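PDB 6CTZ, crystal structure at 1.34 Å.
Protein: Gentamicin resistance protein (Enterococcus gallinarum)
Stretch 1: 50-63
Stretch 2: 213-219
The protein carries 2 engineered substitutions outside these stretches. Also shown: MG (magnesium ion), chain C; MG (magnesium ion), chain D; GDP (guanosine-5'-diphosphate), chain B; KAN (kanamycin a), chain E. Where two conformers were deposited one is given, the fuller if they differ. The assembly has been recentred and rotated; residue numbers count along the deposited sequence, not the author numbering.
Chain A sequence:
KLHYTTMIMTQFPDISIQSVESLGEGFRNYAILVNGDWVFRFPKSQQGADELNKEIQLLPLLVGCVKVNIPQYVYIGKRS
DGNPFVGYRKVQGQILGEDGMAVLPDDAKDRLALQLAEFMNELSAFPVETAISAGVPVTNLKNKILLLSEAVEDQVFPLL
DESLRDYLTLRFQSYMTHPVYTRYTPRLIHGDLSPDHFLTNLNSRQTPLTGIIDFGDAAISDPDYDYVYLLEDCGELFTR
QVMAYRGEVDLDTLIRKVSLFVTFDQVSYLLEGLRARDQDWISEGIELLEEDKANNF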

# COMPACT_ATOMS: atom_id res chain seq x y z
N ASP A 50 8.68 11.52 6.94
CA ASP A 50 7.62 12.35 6.38
C ASP A 50 6.30 11.59 6.35
O ASP A 50 5.25 12.14 6.70
CB ASP A 50 7.98 12.78 4.96
CG ASP A 50 9.20 13.68 4.90
OD1 ASP A 50 9.56 14.29 5.93
OD2 ASP A 50 9.79 13.80 3.80
N GLU A 51 6.34 10.33 5.93
CA GLU A 51 5.11 9.55 5.84
C GLU A 51 4.52 9.30 7.22
O GLU A 51 3.30 9.33 7.40
CB GLU A 51 5.36 8.25 5.08
CG GLU A 51 5.75 8.51 3.62
CD GLU A 51 6.11 7.27 2.82
OE1 GLU A 51 6.20 6.16 3.38
OE2 GLU A 51 6.30 7.40 1.60
N LEU A 52 5.38 9.08 8.23
CA LEU A 52 4.88 8.87 9.58
C LEU A 52 4.26 10.15 10.14
O LEU A 52 3.21 10.10 10.79
CB LEU A 52 6.00 8.36 10.49
CG LEU A 52 5.56 8.16 11.94
CD1 LEU A 52 4.36 7.22 12.02
CD2 LEU A 52 6.72 7.63 12.78
N ASN A 53 4.88 11.31 9.87
CA ASN A 53 4.28 12.56 10.32
C ASN A 53 2.89 12.75 9.71
O ASN A 53 1.99 13.26 10.38
CB ASN A 53 5.20 13.74 10.02
CG ASN A 53 6.24 13.90 11.08
OD1 ASN A 53 5.95 13.73 12.26
ND2 ASN A 53 7.46 14.22 10.69
N LYS A 54 2.71 12.34 8.45
CA LYS A 54 1.39 12.35 7.84
C LYS A 54 0.44 11.41 8.57
O LYS A 54 -0.67 11.80 8.93
CB LYS A 54 1.52 11.97 6.36
CG LYS A 54 0.19 11.68 5.65
CD LYS A 54 0.41 11.28 4.21
CE LYS A 54 1.13 9.94 4.06
NZ LYS A 54 1.56 9.73 2.64
N GLU A 55 0.87 10.17 8.82
CA GLU A 55 -0.00 9.22 9.52
C GLU A 55 -0.38 9.71 10.92
O GLU A 55 -1.51 9.51 11.36
CB GLU A 55 0.64 7.83 9.59
CG GLU A 55 0.76 7.13 8.24
CD GLU A 55 1.18 5.69 8.41
OE1 GLU A 55 2.40 5.43 8.43
OE2 GLU A 55 0.30 4.81 8.55
N ILE A 56 0.56 10.35 11.62
CA ILE A 56 0.27 10.86 12.96
C ILE A 56 -0.92 11.81 12.93
O ILE A 56 -1.76 11.82 13.84
CB ILE A 56 1.53 11.51 13.57
CG1 ILE A 56 2.54 10.43 13.98
CG2 ILE A 56 1.16 12.43 14.75
CD1 ILE A 56 3.92 10.97 14.29
N GLN A 57 -1.01 12.64 11.89
CA GLN A 57 -2.10 13.60 11.78
C GLN A 57 -3.35 12.97 11.19
O GLN A 57 -4.47 13.30 11.60
CB GLN A 57 -1.69 14.78 10.91
CG GLN A 57 -0.50 15.58 11.43
CD GLN A 57 0.02 16.51 10.35
OE1 GLN A 57 1.01 16.20 9.67
NE2 GLN A 57 -0.67 17.62 10.14
N LEU A 58 -3.19 12.08 10.20
CA LEU A 58 -4.33 11.57 9.46
C LEU A 58 -5.10 10.51 10.24
O LEU A 58 -6.34 10.52 10.26
CB LEU A 58 -3.87 10.99 8.12
CG LEU A 58 -4.96 10.30 7.30
CD1 LEU A 58 -6.02 11.30 6.83
CD2 LEU A 58 -4.39 9.55 6.12
N LEU A 59 -4.39 9.55 10.82
CA LEU A 59 -5.09 8.38 11.36
C LEU A 59 -6.11 8.74 12.43
O LEU A 59 -7.20 8.14 12.42
CB LEU A 59 -4.09 7.31 11.85
CG LEU A 59 -3.25 6.67 10.74
CD1 LEU A 59 -2.23 5.69 11.34
CD2 LEU A 59 -4.12 5.97 9.73
N PRO A 60 -5.84 9.66 13.36
CA PRO A 60 -6.87 9.99 14.35
C PRO A 60 -8.14 10.52 13.73
O PRO A 60 -9.23 10.30 14.28
CB PRO A 60 -6.19 11.03 15.24
CG PRO A 60 -4.74 10.71 15.12
CD PRO A 60 -4.56 10.31 13.68
N LEU A 61 -8.05 11.18 12.57
CA LEU A 61 -9.24 11.69 11.90
C LEU A 61 -9.99 10.59 11.17
O LEU A 61 -11.20 10.71 10.96
CB LEU A 61 -8.83 12.76 10.88
CG LEU A 61 -8.03 13.92 11.48
CD1 LEU A 61 -7.50 14.84 10.39
CD2 LEU A 61 -8.87 14.68 12.49
N LEU A 62 -9.30 9.51 10.80
CA LEU A 62 -9.92 8.41 10.06
C LEU A 62 -10.59 7.38 10.95
O LEU A 62 -11.51 6.70 10.48
CB LEU A 62 -8.86 7.67 9.24
CG LEU A 62 -8.36 8.33 7.97
CD1 LEU A 62 -7.42 7.37 7.25
CD2 LEU A 62 -9.53 8.71 7.07
N VAL A 63 -10.16 7.25 12.21
CA VAL A 63 -10.63 6.15 13.07
C VAL A 63 -12.15 6.09 13.09
O VAL A 63 -12.75 5.01 12.96
CB VAL A 63 -10.04 6.30 14.49
CG1 VAL A 63 -10.75 5.37 15.47
CG2 VAL A 63 -8.55 6.01 14.50
N ILE A 213 -3.52 -1.83 8.07
CA ILE A 213 -2.34 -1.11 8.56
C ILE A 213 -1.63 -0.36 7.43
O ILE A 213 -2.03 -0.43 6.26
CB ILE A 213 -1.38 -2.06 9.30
CG1 ILE A 213 -0.92 -3.20 8.38
CG2 ILE A 213 -2.05 -2.59 10.58
CD1 ILE A 213 0.25 -3.98 8.93
N ASP A 214 -0.58 0.37 7.79
CA ASP A 214 0.36 1.03 6.88
C ASP A 214 -0.27 2.03 5.92
O ASP A 214 -0.42 1.74 4.73
CB ASP A 214 1.22 0.04 6.10
CG ASP A 214 2.39 0.72 5.39
OD1 ASP A 214 2.60 1.95 5.60
OD2 ASP A 214 3.09 0.03 4.62
N PHE A 215 -0.61 3.21 6.43
CA PHE A 215 -1.17 4.29 5.63
C PHE A 215 -0.10 5.26 5.13
O PHE A 215 -0.43 6.39 4.76
CB PHE A 215 -2.25 5.03 6.43
CG PHE A 215 -3.54 4.26 6.60
CD1 PHE A 215 -3.60 3.14 7.43
CD2 PHE A 215 -4.69 4.67 5.95
CE1 PHE A 215 -4.80 2.45 7.60
CE2 PHE A 215 -5.88 3.98 6.11
CZ PHE A 215 -5.94 2.86 6.94
N GLY A 216 1.16 4.83 5.09
CA GLY A 216 2.24 5.73 4.73
C GLY A 216 2.18 6.27 3.31
O GLY A 216 2.75 7.33 3.04
N ASP A 217 1.49 5.57 2.41
CA ASP A 217 1.33 6.03 1.04
C ASP A 217 0.02 6.79 0.83
O ASP A 217 -0.34 7.05 -0.32
CB ASP A 217 1.45 4.86 0.06
CG ASP A 217 2.88 4.38 -0.07
OD1 ASP A 217 3.76 5.19 -0.43
OD2 ASP A 217 3.12 3.18 0.17
N ALA A 218 -0.68 7.16 1.89
CA ALA A 218 -1.94 7.87 1.73
C ALA A 218 -1.74 9.13 0.91
O ALA A 218 -0.76 9.87 1.08
CB ALA A 218 -2.55 8.22 3.09
N ALA A 219 -2.66 9.38 -0.01
CA ALA A 219 -2.52 10.47 -0.96
C ALA A 219 -3.90 10.91 -1.41
O ALA A 219 -4.88 10.17 -1.28
CB ALA A 219 -1.68 10.05 -2.17
MG MG C . 3.77 -1.96 4.57
MG MG D . 4.35 1.89 4.28
PB GDP B . 6.26 -0.27 5.68
O1B GDP B . 5.65 1.11 5.61
O2B GDP B . 5.66 -1.21 4.66
O3B GDP B . 7.77 -0.23 5.67
O3A GDP B . 5.87 -0.82 7.16
PA GDP B . 4.45 -1.37 7.70
O1A GDP B . 3.68 -0.27 8.37
O2A GDP B . 3.70 -2.08 6.58
O5' GDP B . 4.95 -2.39 8.86
C5' GDP B . 5.86 -3.42 8.52
C4' GDP B . 5.23 -4.76 8.83
O4' GDP B . 5.06 -4.88 10.24
C3' GDP B . 3.83 -4.95 8.27
O3' GDP B . 3.83 -5.32 6.88
C2' GDP B . 3.34 -6.08 9.14
O2' GDP B . 3.93 -7.32 8.74
C1' GDP B . 3.94 -5.71 10.49
N9 GDP B . 2.97 -4.94 11.28
C8 GDP B . 2.92 -3.60 11.46
N7 GDP B . 1.88 -3.28 12.27
C5 GDP B . 1.27 -4.43 12.61
C6 GDP B . 0.11 -4.83 13.42
O6 GDP B . -0.57 -3.98 14.02
N1 GDP B . -0.17 -6.14 13.49
C2 GDP B . 0.56 -7.09 12.86
N2 GDP B . 0.22 -8.39 13.00
N3 GDP B . 1.63 -6.80 12.09
C4 GDP B . 2.00 -5.51 11.96
C1 KAN E . 6.31 -6.43 -5.58
C2 KAN E . 6.28 -6.82 -7.06
C3 KAN E . 5.66 -8.19 -7.20
C4 KAN E . 6.50 -9.16 -6.39
C5 KAN E . 6.56 -8.74 -4.92
C6 KAN E . 7.47 -9.65 -4.11
C7 KAN E . 3.04 -3.88 -2.27
C8 KAN E . 4.53 -3.61 -2.46
C9 KAN E . 5.02 -4.23 -3.77
C10 KAN E . 4.73 -5.73 -3.83
C11 KAN E . 3.24 -5.99 -3.58
C12 KAN E . 2.79 -5.38 -2.26
C13 KAN E . 5.96 -1.66 -2.15
C14 KAN E . 5.83 -0.36 -1.38
C15 KAN E . 5.08 0.66 -2.25
C16 KAN E . 5.80 0.82 -3.58
C17 KAN E . 5.98 -0.54 -4.24
C18 KAN E . 6.81 -0.38 -5.50
N1 KAN E . 7.52 -9.15 -2.75
N2 KAN E . 2.95 -7.42 -3.58
N3 KAN E . 2.59 -3.26 -1.03
N4 KAN E . 4.94 1.95 -1.60
O5 KAN E . 6.99 -7.38 -4.75
O6 KAN E . 5.51 -5.85 -7.77
O7 KAN E . 5.64 -8.60 -8.57
O8 KAN E . 5.92 -10.46 -6.49
O9 KAN E . 4.96 -6.24 -5.14
O10 KAN E . 6.45 -4.05 -3.87
O11 KAN E . 4.67 -2.18 -2.46
O12 KAN E . 6.67 -1.41 -3.36
O13 KAN E . 5.16 -0.63 -0.14
O14 KAN E . 5.06 1.65 -4.49
O15 KAN E . 6.97 -1.67 -6.12
O HOH W 1 5.86 4.21 1.34
O HOH W 2 4.59 7.61 -0.31
O HOH W 3 4.91 3.92 4.75
O HOH W 4 2.90 2.26 2.73
O HOH W 5 4.33 -3.93 4.39
O HOH W 6 4.02 -1.78 2.49
O HOH W 7 5.71 1.66 2.76

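Most of stretch 1 is a helix that begins earlier in the chain and kinks at Pro 60, whose N has no bond to the preceding turn; stretch 2 is an irregular segment folded around a type I beta turn, Phe 215 to Ala 218, closed by Ala 218 N to Phe 215 O at 3.0 Å. The backbones come nearest at Glu 51 and Gly 216, whose CA atoms lie 4.9 Å apart. Here the turn has no side chain, and Glu 51 fits against it, CG lying 3.3 Å from Gly 216 O. An ideal CB on Gly 216 would sit only 3.3 Å from Glu 51 OE1, so the fit is tight.

Lys 54 reaches the turn from the helix with an extended chain bent at chi3 (p, 67°). Its ammonium donates to two carbonyls, NZ to Gly 216 O at 2.7 Å and NZ to Ala 218 O at 2.8 Å, so one cationic group joins two carbonyls of the turn, with Asp 217 between them. One helical residue on, Glu 55 does the converse: its OE2 accepts from Phe 215 N at 2.8 Å, with an N-H...O angle of 136°.

The principal bump is the Phe 215 ring, whose CB points toward the helix. It sits against Leu 59 and Leu 62, with Glu 55 at its base (OE2 to Phe 215 CB, 3.3 Å). Leu 59 covers one face: its CD2 is 3.9 Å from the ring centroid and 23° off the normal, a CH-pi geometry. Leu 62 approaches obliquely, CD1 to Phe 215 CE2 at 3.9 Å. Beside Lys 54, the small Ala 218 meets Leu 58, CB to CD2 at 3.8 Å.

At the other end, the carboxylates of Glu 51 and Asp 217 approach to 3.9 Å (OE2 to OD1), two like charges whose repulsion is eased by bridging waters. Water 2 donates to Glu 51 OE2 and Asp 217 OD1, each at 2.6 Å; water 1 donates to Glu 51 OE1 at 2.8 Å and Asp 217 OD1 at 2.9 Å.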